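Local coordinates for protein 4-hydroxy-tetrahydrodipicolinate synthase (Thermotoga maritima, PDB 1O5K) that probably catalyses the condensation of pyruvate with aspartate beta-semialdehyde to 4-hydroxy-tetrahydrodipicolinate, a step of lysine biosynthesis by the diaminopimelate pathway, at residues T206-C211 against V247-R252; K69-T74 against V84-G89. All blocks are in the same frame, centred on the assembly; numbering follows the deposited sequence.

Interaction 1. Residues T206-C211 against V247-R252; sequences TFYLLC and VHRKLR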
loop_
_atom_site.group_PDB
_atom_site.type_symbol
_atom_site.label_atom_id
_atom_site.label_comp_id
_atom_site.label_asym_id
_atom_site.label_seq_id
_atom_site.Cartn_x
_atom_site.Cartn_y
_atom_site.Cartn_z
ATOM N N THR A 206 5.107 21.231 3.030
ATOM C CA THR A 206 5.301 22.434 3.886
ATOM C C THR A 206 4.047 23.304 3.947
ATOM O O THR A 206 3.586 23.678 5.031
ATOM C CB THR A 206 6.461 23.263 3.392
ATOM O OG1 THR A 206 7.636 22.452 3.341
ATOM C CG2 THR A 206 6.735 24.418 4.385
ATOM N N PHE A 207 3.509 23.669 2.788
ATOM C CA PHE A 207 2.311 24.483 2.720
ATOM C C PHE A 207 1.173 23.919 3.594
ATOM O O PHE A 207 0.591 24.611 4.427
ATOM C CB PHE A 207 1.833 24.686 1.267
ATOM C CG PHE A 207 0.548 25.443 1.165
ATOM C CD1 PHE A 207 0.493 26.787 1.498
ATOM C CD2 PHE A 207 -0.656 24.788 0.796
ATOM C CE1 PHE A 207 -0.680 27.502 1.432
ATOM C CE2 PHE A 207 -1.859 25.498 0.778
ATOM C CZ PHE A 207 -1.858 26.847 1.102
ATOM N N TYR A 208 0.909 22.641 3.427
ATOM C CA TYR A 208 -0.193 22.018 4.122
ATOM C C TYR A 208 0.121 21.846 5.620
ATOM O O TYR A 208 -0.779 21.977 6.449
ATOM C CB TYR A 208 -0.636 20.730 3.438
ATOM C CG TYR A 208 -1.228 20.994 2.096
ATOM C CD1 TYR A 208 -2.464 21.608 1.962
ATOM C CD2 TYR A 208 -0.489 20.718 0.919
ATOM C CE1 TYR A 208 -2.974 21.930 0.725
ATOM C CE2 TYR A 208 -1.024 21.032 -0.343
ATOM C CZ TYR A 208 -2.233 21.631 -0.434
ATOM O OH TYR A 208 -2.768 21.957 -1.674
ATOM N N LEU A 209 1.378 21.591 5.949
ATOM C CA LEU A 209 1.796 21.559 7.330
ATOM C C LEU A 209 1.695 22.910 7.997
ATOM O O LEU A 209 1.259 22.970 9.145
ATOM C CB LEU A 209 3.192 20.965 7.470
ATOM C CG LEU A 209 3.654 20.875 8.904
ATOM C CD1 LEU A 209 4.302 19.469 9.043
ATOM C CD2 LEU A 209 4.588 22.032 9.177
ATOM N N LEU A 210 2.030 24.001 7.289
ATOM C CA LEU A 210 1.733 25.338 7.818
ATOM C C LEU A 210 0.233 25.519 8.097
ATOM O O LEU A 210 -0.147 26.022 9.153
ATOM C CB LEU A 210 2.271 26.435 6.856
ATOM C CG LEU A 210 3.826 26.444 6.796
ATOM C CD1 LEU A 210 4.267 27.251 5.638
ATOM C CD2 LEU A 210 4.393 27.020 8.121
ATOM N N CYS A 211 -0.622 25.124 7.141
ATOM C CA CYS A 211 -2.079 25.244 7.252
ATOM C C CYS A 211 -2.577 24.429 8.450
ATOM O O CYS A 211 -3.542 24.860 9.125
ATOM C CB CYS A 211 -2.785 24.774 5.968
ATOM S SG CYS A 211 -2.569 25.905 4.575
ATOM N N VAL A 247 3.642 30.305 -4.144
ATOM C CA VAL A 247 5.068 29.922 -4.092
ATOM C C VAL A 247 5.190 28.410 -4.138
ATOM O O VAL A 247 6.022 27.839 -4.826
ATOM C CB VAL A 247 5.791 30.453 -2.818
ATOM C CG1 VAL A 247 7.220 29.949 -2.794
ATOM C CG2 VAL A 247 5.731 31.971 -2.750
ATOM N N HIS A 248 4.377 27.741 -3.334
ATOM C CA HIS A 248 4.331 26.289 -3.299
ATOM C C HIS A 248 4.088 25.708 -4.701
ATOM O O HIS A 248 4.761 24.762 -5.163
ATOM C CB HIS A 248 3.231 25.866 -2.337
ATOM C CG HIS A 248 2.735 24.463 -2.527
ATOM N ND1 HIS A 248 3.398 23.365 -2.004
ATOM C CD2 HIS A 248 1.606 23.987 -3.104
ATOM C CE1 HIS A 248 2.692 22.273 -2.277
ATOM N NE2 HIS A 248 1.622 22.627 -2.971
ATOM N N ARG A 249 3.125 26.273 -5.386
ATOM C CA ARG A 249 2.786 25.800 -6.723
ATOM C C ARG A 249 3.916 26.040 -7.713
ATOM O O ARG A 249 4.234 25.178 -8.524
ATOM C CB ARG A 249 1.482 26.442 -7.199
ATOM C CG ARG A 249 0.239 26.035 -6.306
ATOM C CD ARG A 249 -0.237 24.642 -6.578
ATOM N NE ARG A 249 -1.258 24.079 -5.663
ATOM C CZ ARG A 249 -2.530 24.481 -5.613
ATOM N NH1 ARG A 249 -2.970 25.534 -6.323
ATOM N NH2 ARG A 249 -3.375 23.856 -4.807
ATOM N N LYS A 250 4.564 27.186 -7.625
ATOM C CA LYS A 250 5.673 27.495 -8.577
ATOM C C LYS A 250 6.900 26.608 -8.384
ATOM O O LYS A 250 7.630 26.319 -9.346
ATOM C CB LYS A 250 6.039 28.946 -8.475
ATOM C CG LYS A 250 5.026 29.853 -9.157
ATOM C CD LYS A 250 5.445 31.313 -9.052
ATOM C CE LYS A 250 4.326 32.224 -9.565
ATOM N NZ LYS A 250 4.684 33.677 -9.552
ATOM N N LEU A 251 7.099 26.172 -7.133
ATOM C CA LEU A 251 8.204 25.324 -6.721
ATOM C C LEU A 251 7.951 23.847 -6.944
ATOM O O LEU A 251 8.886 23.034 -6.907
ATOM C CB LEU A 251 8.513 25.501 -5.241
ATOM C CG LEU A 251 9.253 26.764 -4.903
ATOM C CD1 LEU A 251 9.437 26.878 -3.406
ATOM C CD2 LEU A 251 10.597 26.804 -5.624
ATOM N N ARG A 252 6.702 23.485 -7.172
ATOM C CA ARG A 252 6.345 22.066 -7.265
ATOM C C ARG A 252 7.207 21.233 -8.206
ATOM O O ARG A 252 7.584 20.124 -7.840
ATOM C CB ARG A 252 4.872 21.866 -7.673
ATOM C CG ARG A 252 4.533 20.334 -7.860
ATOM C CD ARG A 252 3.076 19.983 -8.198
ATOM N NE ARG A 252 2.550 18.789 -7.483
ATOM C CZ ARG A 252 2.429 18.672 -6.141
ATOM N NH1 ARG A 252 2.870 19.627 -5.316
ATOM N NH2 ARG A 252 1.896 17.573 -5.618
HETATM O O HOH W 1 4.816 22.963 0.166
#
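His248 turns its imidazole toward helix 206-212 and meets Phe207 and Tyr208 at once. The CB of Phe207 lies over one face of the His248 ring, 4.1 Å from its centroid, in a CH-pi contact. The two rings barely overlap. Their planes are near parallel but slid apart, because Phe207 CG stands anti to the backbone N (chi1 176°) and the phenyl ring runs on past the imidazole. Tyr208 approaches with an edge directed to the face of His248, offset, with the planes at 85°. Its CE2 comes to 4.1 Å from His248 NE2. Within their own helix, Phe207 CD2 sits over the centre of the Tyr208 ring, so the three rings form one cluster. A water links the Phe207 backbone to the imidazole: it accepts from Phe207 N and lies 2.6 Å from His248 ND1. His248 NE2 has its main polar partner in Asp183 of the second subunit.

Arg249 comes next. Its chain is bent at chi2 (-76°), and Tyr208 OH lies at the edge of the guanidinium, 3.7 Å from NH2. The two groups share a partner rather than pairing directly. Tyr208 OH hydrogen-bonds to Asp183 of the second subunit, and Arg249 NE makes a salt bridge to the same carboxylate. Arg249 NH2 bonds to the carbonyl of Ala212 of that subunit.

The helix segments run nearly antiparallel, with axes 11.1 Å apart, so the contact is made by side chains and one bridging water. This aromatic cluster at a subunit interface joins TIM-barrel helix 206-212 to helix 241-257 of the following C-terminal helical region.

Interaction 2. Residues K69-T74 against V84-G89; sequences KLVSRT and VIVGAG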
loop_
_atom_site.group_PDB
_atom_site.type_symbol
_atom_site.label_atom_id
_atom_site.label_comp_id
_atom_site.label_asym_id
_atom_site.label_seq_id
_atom_site.Cartn_x
_atom_site.Cartn_y
_atom_site.Cartn_z
ATOM N N LYS A 69 34.812 17.746 11.910
ATOM C CA LYS A 69 35.294 18.830 11.074
ATOM C C LYS A 69 34.161 19.617 10.435
ATOM O O LYS A 69 34.208 20.836 10.388
ATOM C CB LYS A 69 36.180 18.284 9.947
ATOM C CG LYS A 69 37.506 17.801 10.417
ATOM C CD LYS A 69 38.276 17.193 9.270
ATOM C CE LYS A 69 39.744 16.922 9.667
ATOM N NZ LYS A 69 40.589 16.708 8.444
ATOM N N LEU A 70 33.142 18.911 9.966
ATOM C CA LEU A 70 32.029 19.523 9.286
ATOM C C LEU A 70 31.207 20.318 10.301
ATOM O O LEU A 70 30.804 21.436 10.014
ATOM C CB LEU A 70 31.183 18.449 8.603
ATOM C CG LEU A 70 30.031 18.916 7.701
ATOM C CD1 LEU A 70 30.559 19.617 6.466
ATOM C CD2 LEU A 70 29.192 17.754 7.265
ATOM N N VAL A 71 30.967 19.750 11.489
ATOM C CA VAL A 71 30.133 20.445 12.474
ATOM C C VAL A 71 30.870 21.723 12.914
ATOM O O VAL A 71 30.279 22.821 12.977
ATOM C CB VAL A 71 29.800 19.545 13.660
ATOM C CG1 VAL A 71 29.241 20.376 14.885
ATOM C CG2 VAL A 71 28.834 18.465 13.187
ATOM N N SER A 72 32.140 21.572 13.278
ATOM C CA SER A 72 32.921 22.707 13.767
ATOM C C SER A 72 32.999 23.796 12.720
ATOM O O SER A 72 32.851 24.994 13.043
ATOM C CB SER A 72 34.322 22.250 14.164
ATOM O OG SER A 72 34.205 21.395 15.299
ATOM N N ARG A 73 33.217 23.403 11.462
ATOM C CA ARG A 73 33.319 24.409 10.410
ATOM C C ARG A 73 31.982 25.145 10.185
ATOM O O ARG A 73 31.978 26.325 9.920
ATOM C CB ARG A 73 33.821 23.815 9.102
ATOM C CG ARG A 73 34.152 24.858 8.029
ATOM C CD ARG A 73 35.224 25.874 8.535
ATOM N NE ARG A 73 35.377 27.064 7.703
ATOM C CZ ARG A 73 35.901 28.235 8.128
ATOM N NH1 ARG A 73 36.296 28.405 9.388
ATOM N NH2 ARG A 73 36.018 29.263 7.294
ATOM N N THR A 74 30.848 24.449 10.314
ATOM C CA THR A 74 29.542 25.078 10.146
ATOM C C THR A 74 29.347 26.129 11.236
ATOM O O THR A 74 28.999 27.291 10.965
ATOM C CB THR A 74 28.441 24.043 10.247
ATOM O OG1 THR A 74 28.696 22.986 9.299
ATOM C CG2 THR A 74 27.109 24.686 9.864
ATOM N N VAL A 84 22.647 25.688 14.556
ATOM C CA VAL A 84 23.205 24.566 13.815
ATOM C C VAL A 84 22.764 23.319 14.557
ATOM O O VAL A 84 23.095 23.112 15.724
ATOM C CB VAL A 84 24.764 24.661 13.710
ATOM C CG1 VAL A 84 25.412 23.387 13.096
ATOM C CG2 VAL A 84 25.155 25.892 12.883
ATOM N N ILE A 85 21.972 22.537 13.870
ATOM C CA ILE A 85 21.345 21.347 14.376
ATOM C C ILE A 85 22.007 20.146 13.668
ATOM O O ILE A 85 22.035 20.098 12.456
ATOM C CB ILE A 85 19.847 21.398 14.094
ATOM C CG1 ILE A 85 19.212 22.598 14.792
ATOM C CG2 ILE A 85 19.183 20.089 14.558
ATOM C CD1 ILE A 85 17.769 22.795 14.497
ATOM N N VAL A 86 22.521 19.203 14.446
ATOM C CA VAL A 86 23.345 18.109 13.950
ATOM C C VAL A 86 22.563 16.797 14.014
ATOM O O VAL A 86 21.998 16.451 15.062
ATOM C CB VAL A 86 24.598 17.982 14.772
ATOM C CG1 VAL A 86 25.434 16.772 14.331
ATOM C CG2 VAL A 86 25.389 19.297 14.713
ATOM N N GLY A 87 22.475 16.114 12.891
ATOM C CA GLY A 87 21.966 14.759 12.866
ATOM C C GLY A 87 22.819 13.824 13.728
ATOM O O GLY A 87 24.014 13.800 13.587
ATOM N N ALA A 88 22.185 13.058 14.609
ATOM C CA ALA A 88 22.906 12.256 15.572
ATOM C C ALA A 88 22.169 10.952 15.929
ATOM O O ALA A 88 22.486 10.322 16.927
ATOM C CB ALA A 88 23.159 13.061 16.819
ATOM N N GLY A 89 21.179 10.569 15.146
ATOM C CA GLY A 89 20.366 9.394 15.479
ATOM C C GLY A 89 20.918 8.143 14.812
ATOM O O GLY A 89 21.319 8.180 13.647
#
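Val71 lays its CG2 methyl against both methyls of Val86, closest to CG2 at 3.9 Å. Its CG1 also touches Val86 CG2, so each valine meets the other with both branches. The two side chains cross at about a right angle. One helical turn on, Thr74 turns its CG2 to Val84 and rests against both methyls, 3.8 Å from Val84 CG2. Val84 and Val86 both point to the helix, as alternate residues of one strand face do. This is the helix-on-strand layer of a beta-alpha-beta unit in the TIM barrel: strand 49-52 leads into helix 64-78, which packs back on strand 84-87. Thr74 must also bury a hydroxyl here. With CG2 anti to the backbone N, OG1 is directed back along the helix and donates to Leu70 O at 2.7 Å. That oxygen also accepts the N-H of Thr74, and the two donors reach it from opposite faces of its carbonyl plane. Thr74 OG1 hydrogen-bonds to Tyr35 OH of helix 32-44 as well. Leu106 of helix 93-106 packs against Val71, while Thr74 also touches Leu50 and Val52 of strand 49-52.

From the N terminus, interaction 2 comes first. It closes a short connection of nine residues, where helix 64-78 turns back into strand 84-87 of the parallel sheet. Interaction 1 opens much later, after strands 110-114, 141-144 and 169-171. It closes a longer loop of 35 residues that includes strand 216-219 and helix 226-237. The two loops are in series and neither nest nor cross. The centres of the two contacts lie about 28 Å apart, on opposite sides of the chain's centre, and the contacts do not touch. Interaction 2 joins helix to sheet, and no other chain touches it. Interaction 1 joins helix 206-212 to helix 241-257 where the second subunit also binds.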